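Local coordinates for putative lipoprotein YcdA (Bacillus subtilis subsp. subtilis str. 168, PDB 4R4G) that is of unknown function but is probably a membrane-anchored lipoprotein that pairs an N-terminal Ig-like domain with a C-terminal domain of the NTF2 clan, at residues L41-A46 with F127-K132; V102-Q107 with A138-L143. All blocks are in the same frame, centred on the assembly; numbering follows the deposited sequence.

Contact 1 (L41-A46 with F127-K132); sequences LKVNVA and FKIDGK
L41 and V43 both reach the same atom, CD1 of I129, in the interior of the Ig-like N-terminal domain. Strands 39-48 and 125-130 belong to the two different antiparallel sheets of this β-sandwich, and the contact is a piece of the apolar core between them. The backbones stay well apart, with the CA atoms of V43 and I129 9.7 Å from each other, so the sheets meet here through side chains.

L41 extends its branched end from the first strand, and its CD2 lies 4.4 Å from CD1 of I129. The same leucine also packs on V22, L64, V102 and Y108, residues drawn from both sheets. K42 comes next and has the opposite orientation: its side chain leaves the core and lies against N97 and F99, as suits a long charged residue on the outer face of a sheet. V43 points inward again and brings CG2 to 4.2 Å from CD1 of I129. Its compact β-branched side chain fits a buried strand position, where it also meets I19 and L110. N44 is turned outward once more, its ND2 hydrogen-bonded to OD1 of N97.

I129 answers both residues with its longer branch. CD1 lies anti to CA about the CB-CG1 bond (chi2 165°), which stretches that branch across the gap. Beyond it the strand ends in an Asx turn: OD1 of D130 accepts a hydrogen bond from the backbone N of K132 at 2.8 Å, the donor standing above the carboxylate plane.

Contact 2 (V102-Q107 with A138-L143); sequences VDKGKQ and ATADKL
The aliphatic part of K104 lies against A140, CE coming to 3.7 Å from the A140 methyl, CB. This apolar touch is the closest approach between the 102-107 loop, which joins strands 93-102 and 107-112 of the Ig-like domain, and the weakly bonded helical segment around A138-D141. The lysine can span the distance because CG is anti to the backbone N (chi1 -175°) and the chain beyond it is extended. Alanine suits the helix side: its single methyl offers an apolar surface without blocking the lysine's path. L39 touches both side chains, as does Y24, so the pair rests on neighbouring strands of the Ig-like domain.

The polar part of the contact is looser. K104 ends with NZ 4.0 Å from OD1 of D141, too far apart for a salt bridge, though the charges are complementary. The two side chains cross at about a right angle, the carboxylate approaching the end of the lysine.

The loop turns at G105, whose phi is positive (70°), a backbone region that glycine enters easily, and its N is hydrogen-bonded to OH of Y24.

Both charged groups lie at the surface. Their attraction is therefore probably weakened by solvent, and the chemistry implies a modest link in which methylene packing accompanies a weak electrostatic attraction between the Ig-like domain and the helical segment leading out of it.

Overall arrangement
After strands 9-11 and 16-25 the chain runs through strand 39-48, then strand 93-102 and the 102-107 loop. Strand 125-130 follows, and its packing against L41-A46 in contact 1 closes a long loop across the sandwich. Helix 134-141 comes next, and contact 2 closes a shorter loop back to 102-107. The two loops cross, since their segments alternate along the chain. Contact 1 joins the two sheets inside the Ig-like domain, whereas contact 2 ties the domain's end to the helix leading toward the C-terminal domain. Their centres are 11 Å apart, and neighbouring segments 102-107 and 127-132 probably hydrogen-bond directly, Q107 to D130 and G131 to K106.

Contact 1 (L41-A46 with F127-K132)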
loop_
_atom_site.group_PDB
_atom_site.type_symbol
_atom_site.label_atom_id
_atom_site.label_comp_id
_atom_site.label_asym_id
_atom_site.label_seq_id
_atom_site.Cartn_x
_atom_site.Cartn_y
_atom_site.Cartn_z
ATOM N N LEU A 41 15.743 1.372 8.302
ATOM C CA LEU A 41 16.731 2.267 7.713
ATOM C C LEU A 41 17.638 1.449 6.805
ATOM O O LEU A 41 18.267 0.491 7.262
ATOM C CB LEU A 41 17.517 3.001 8.810
ATOM C CG LEU A 41 18.480 4.104 8.367
ATOM C CD1 LEU A 41 17.739 5.396 8.081
ATOM C CD2 LEU A 41 19.526 4.334 9.413
ATOM N N LYS A 42 17.642 1.784 5.497
ATOM C CA LYS A 42 18.459 1.102 4.483
ATOM C C LYS A 42 19.682 1.963 4.230
ATOM O O LYS A 42 19.568 3.071 3.694
ATOM C CB LYS A 42 17.642 0.838 3.194
ATOM C CG LYS A 42 18.342 0.026 2.106
ATOM C CD LYS A 42 17.383 -0.263 0.969
ATOM C CE LYS A 42 18.060 -0.562 -0.344
ATOM N NZ LYS A 42 17.128 -1.222 -1.305
ATOM N N VAL A 43 20.841 1.474 4.678
ATOM C CA VAL A 43 22.139 2.143 4.558
ATOM C C VAL A 43 22.998 1.338 3.565
ATOM O O VAL A 43 23.363 0.204 3.867
ATOM C CB VAL A 43 22.839 2.322 5.940
ATOM C CG1 VAL A 43 24.077 3.204 5.835
ATOM C CG2 VAL A 43 21.878 2.880 6.986
ATOM N N ASN A 44 23.259 1.900 2.364
ATOM C CA ASN A 44 24.114 1.255 1.364
ATOM C C ASN A 44 25.524 1.684 1.668
ATOM O O ASN A 44 25.787 2.883 1.745
ATOM C CB ASN A 44 23.712 1.593 -0.096
ATOM C CG ASN A 44 24.512 0.816 -1.127
ATOM O OD1 ASN A 44 25.628 1.188 -1.525
ATOM N ND2 ASN A 44 23.989 -0.318 -1.536
ATOM N N VAL A 45 26.401 0.715 1.929
ATOM C CA VAL A 45 27.782 0.968 2.298
ATOM C C VAL A 45 28.712 0.296 1.304
ATOM O O VAL A 45 28.293 -0.593 0.563
ATOM C CB VAL A 45 28.116 0.515 3.763
ATOM C CG1 VAL A 45 27.292 1.280 4.799
ATOM C CG2 VAL A 45 27.977 -1.001 3.944
ATOM N N ALA A 46 29.988 0.706 1.341
ATOM C CA ALA A 46 31.103 0.171 0.578
ATOM C C ALA A 46 32.269 0.065 1.506
ATOM O O ALA A 46 32.553 1.024 2.227
ATOM C CB ALA A 46 31.428 1.075 -0.591
ATOM N N PHE A 127 29.793 6.616 12.125
ATOM C CA PHE A 127 29.142 7.685 11.352
ATOM C C PHE A 127 27.857 8.153 12.014
ATOM O O PHE A 127 27.103 7.339 12.531
ATOM C CB PHE A 127 28.793 7.234 9.921
ATOM C CG PHE A 127 29.919 6.632 9.119
ATOM C CD1 PHE A 127 30.235 5.280 9.235
ATOM C CD2 PHE A 127 30.618 7.396 8.191
ATOM C CE1 PHE A 127 31.268 4.717 8.477
ATOM C CE2 PHE A 127 31.661 6.833 7.437
ATOM C CZ PHE A 127 31.979 5.496 7.584
ATOM N N LYS A 128 27.577 9.452 11.943
ATOM C CA LYS A 128 26.322 10.000 12.425
ATOM C C LYS A 128 25.413 10.178 11.226
ATOM O O LYS A 128 25.873 10.572 10.144
ATOM C CB LYS A 128 26.526 11.310 13.186
ATOM C CG LYS A 128 27.362 11.133 14.444
ATOM C CD LYS A 128 27.458 12.394 15.228
ATOM C CE LYS A 128 28.300 12.239 16.478
ATOM N NZ LYS A 128 28.534 13.571 17.110
ATOM N N ILE A 129 24.137 9.781 11.388
ATOM C CA ILE A 129 23.089 9.884 10.375
ATOM C C ILE A 129 21.951 10.734 10.951
ATOM O O ILE A 129 21.389 10.364 11.987
ATOM C CB ILE A 129 22.613 8.478 9.950
ATOM C CG1 ILE A 129 23.732 7.708 9.221
ATOM C CG2 ILE A 129 21.331 8.553 9.131
ATOM C CD1 ILE A 129 23.507 6.192 9.064
ATOM N N ASP A 130 21.645 11.886 10.321
ATOM C CA ASP A 130 20.526 12.715 10.769
ATOM C C ASP A 130 19.247 12.222 10.093
ATOM O O ASP A 130 19.093 12.375 8.887
ATOM C CB ASP A 130 20.756 14.210 10.491
ATOM C CG ASP A 130 19.601 15.111 10.913
ATOM O OD1 ASP A 130 18.653 14.608 11.560
ATOM O OD2 ASP A 130 19.654 16.322 10.610
ATOM N N GLY A 131 18.356 11.629 10.876
ATOM C CA GLY A 131 17.099 11.105 10.363
ATOM C C GLY A 131 16.102 12.183 9.994
ATOM O O GLY A 131 15.158 11.917 9.241
ATOM N N LYS A 132 16.292 13.407 10.555
ATOM C CA LYS A 132 15.453 14.581 10.307
ATOM C C LYS A 132 15.955 15.358 9.069
ATOM O O LYS A 132 15.405 16.415 8.763
ATOM C CB LYS A 132 15.366 15.494 11.552
ATOM C CG LYS A 132 14.124 15.226 12.401
ATOM C CD LYS A 132 13.724 16.438 13.238
ATOM C CE LYS A 132 12.217 16.615 13.337
ATOM N NZ LYS A 132 11.830 17.989 13.789
#

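Contact 2 (V102-Q107 with A138-L143)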
loop_
_atom_site.group_PDB
_atom_site.type_symbol
_atom_site.label_atom_id
_atom_site.label_comp_id
_atom_site.label_asym_id
_atom_site.label_seq_id
_atom_site.Cartn_x
_atom_site.Cartn_y
_atom_site.Cartn_z
ATOM N N VAL A 102 14.170 1.150 13.063
ATOM C CA VAL A 102 14.246 2.523 13.581
ATOM C C VAL A 102 12.874 3.215 13.665
ATOM O O VAL A 102 11.953 2.924 12.900
ATOM C CB VAL A 102 15.194 3.412 12.703
ATOM C CG1 VAL A 102 16.641 2.961 12.801
ATOM C CG2 VAL A 102 14.739 3.487 11.234
ATOM N N ASP A 103 12.801 4.194 14.562
ATOM C CA ASP A 103 11.714 5.146 14.733
ATOM C C ASP A 103 12.115 6.348 13.850
ATOM O O ASP A 103 13.210 6.880 14.014
ATOM C CB ASP A 103 11.544 5.501 16.224
ATOM C CG ASP A 103 11.160 4.315 17.098
ATOM O OD1 ASP A 103 10.012 3.851 16.991
ATOM O OD2 ASP A 103 11.995 3.885 17.932
ATOM N N LYS A 104 11.307 6.671 12.830
ATOM C CA LYS A 104 11.540 7.725 11.821
ATOM C C LYS A 104 11.985 9.048 12.448
ATOM O O LYS A 104 11.438 9.463 13.479
ATOM C CB LYS A 104 10.240 7.945 10.992
ATOM C CG LYS A 104 10.303 8.928 9.799
ATOM C CD LYS A 104 8.871 9.327 9.360
ATOM C CE LYS A 104 8.796 10.415 8.302
ATOM N NZ LYS A 104 7.392 10.764 7.931
ATOM N N GLY A 105 12.953 9.687 11.787
ATOM C CA GLY A 105 13.462 11.010 12.117
ATOM C C GLY A 105 14.279 11.133 13.382
ATOM O O GLY A 105 14.236 12.182 14.025
ATOM N N LYS A 106 15.072 10.104 13.736
ATOM C CA LYS A 106 15.890 10.221 14.936
ATOM C C LYS A 106 17.371 10.430 14.567
ATOM O O LYS A 106 17.699 10.623 13.385
ATOM C CB LYS A 106 15.692 9.017 15.872
ATOM C CG LYS A 106 14.256 8.829 16.397
ATOM C CD LYS A 106 13.657 10.006 17.200
ATOM C CE LYS A 106 12.261 9.720 17.732
ATOM N NZ LYS A 106 11.626 10.923 18.362
ATOM N N GLN A 107 18.245 10.469 15.583
ATOM C CA GLN A 107 19.678 10.648 15.369
ATOM C C GLN A 107 20.356 9.295 15.450
ATOM O O GLN A 107 20.388 8.675 16.513
ATOM C CB GLN A 107 20.273 11.664 16.352
ATOM C CG GLN A 107 19.713 13.081 16.171
ATOM C CD GLN A 107 19.721 13.549 14.727
ATOM O OE1 GLN A 107 20.765 13.574 14.060
ATOM N NE2 GLN A 107 18.544 13.899 14.203
ATOM N N ALA A 138 12.362 12.362 2.697
ATOM C CA ALA A 138 11.658 12.291 1.414
ATOM C C ALA A 138 11.295 10.846 1.069
ATOM O O ALA A 138 10.171 10.561 0.629
ATOM C CB ALA A 138 12.532 12.885 0.310
ATOM N N THR A 139 12.254 9.938 1.318
ATOM C CA THR A 139 12.165 8.513 1.044
ATOM C C THR A 139 11.000 7.894 1.836
ATOM O O THR A 139 10.310 7.040 1.285
ATOM C CB THR A 139 13.520 7.849 1.311
ATOM O OG1 THR A 139 13.810 7.900 2.705
ATOM C CG2 THR A 139 14.668 8.511 0.532
ATOM N N ALA A 140 10.735 8.380 3.076
ATOM C CA ALA A 140 9.653 7.895 3.955
ATOM C C ALA A 140 8.236 8.246 3.451
ATOM O O ALA A 140 7.255 7.548 3.773
ATOM C CB ALA A 140 9.834 8.452 5.354
ATOM N N ASP A 141 8.150 9.351 2.689
ATOM C CA ASP A 141 6.921 9.909 2.117
ATOM C C ASP A 141 6.449 9.101 0.893
ATOM O O ASP A 141 5.248 8.827 0.777
ATOM C CB ASP A 141 7.134 11.393 1.755
ATOM C CG ASP A 141 7.439 12.291 2.950
ATOM O OD1 ASP A 141 7.048 11.919 4.100
ATOM O OD2 ASP A 141 8.051 13.376 2.740
ATOM N N LYS A 142 7.401 8.686 0.022
ATOM C CA LYS A 142 7.179 7.868 -1.179
ATOM C C LYS A 142 6.652 6.456 -0.848
ATOM O O LYS A 142 6.250 5.715 -1.754
ATOM C CB LYS A 142 8.501 7.733 -1.968
ATOM C CG LYS A 142 8.567 8.560 -3.233
ATOM C CD LYS A 142 9.179 7.766 -4.390
ATOM C CE LYS A 142 9.131 8.510 -5.715
ATOM N NZ LYS A 142 7.757 8.561 -6.311
ATOM N N LEU A 143 6.687 6.083 0.434
ATOM C CA LEU A 143 6.327 4.741 0.883
ATOM C C LEU A 143 4.834 4.476 0.756
ATOM O O LEU A 143 4.442 3.367 0.381
ATOM C CB LEU A 143 6.824 4.462 2.331
ATOM C CG LEU A 143 8.367 4.394 2.534
ATOM C CD1 LEU A 143 8.732 4.198 3.997
ATOM C CD2 LEU A 143 9.003 3.295 1.688
#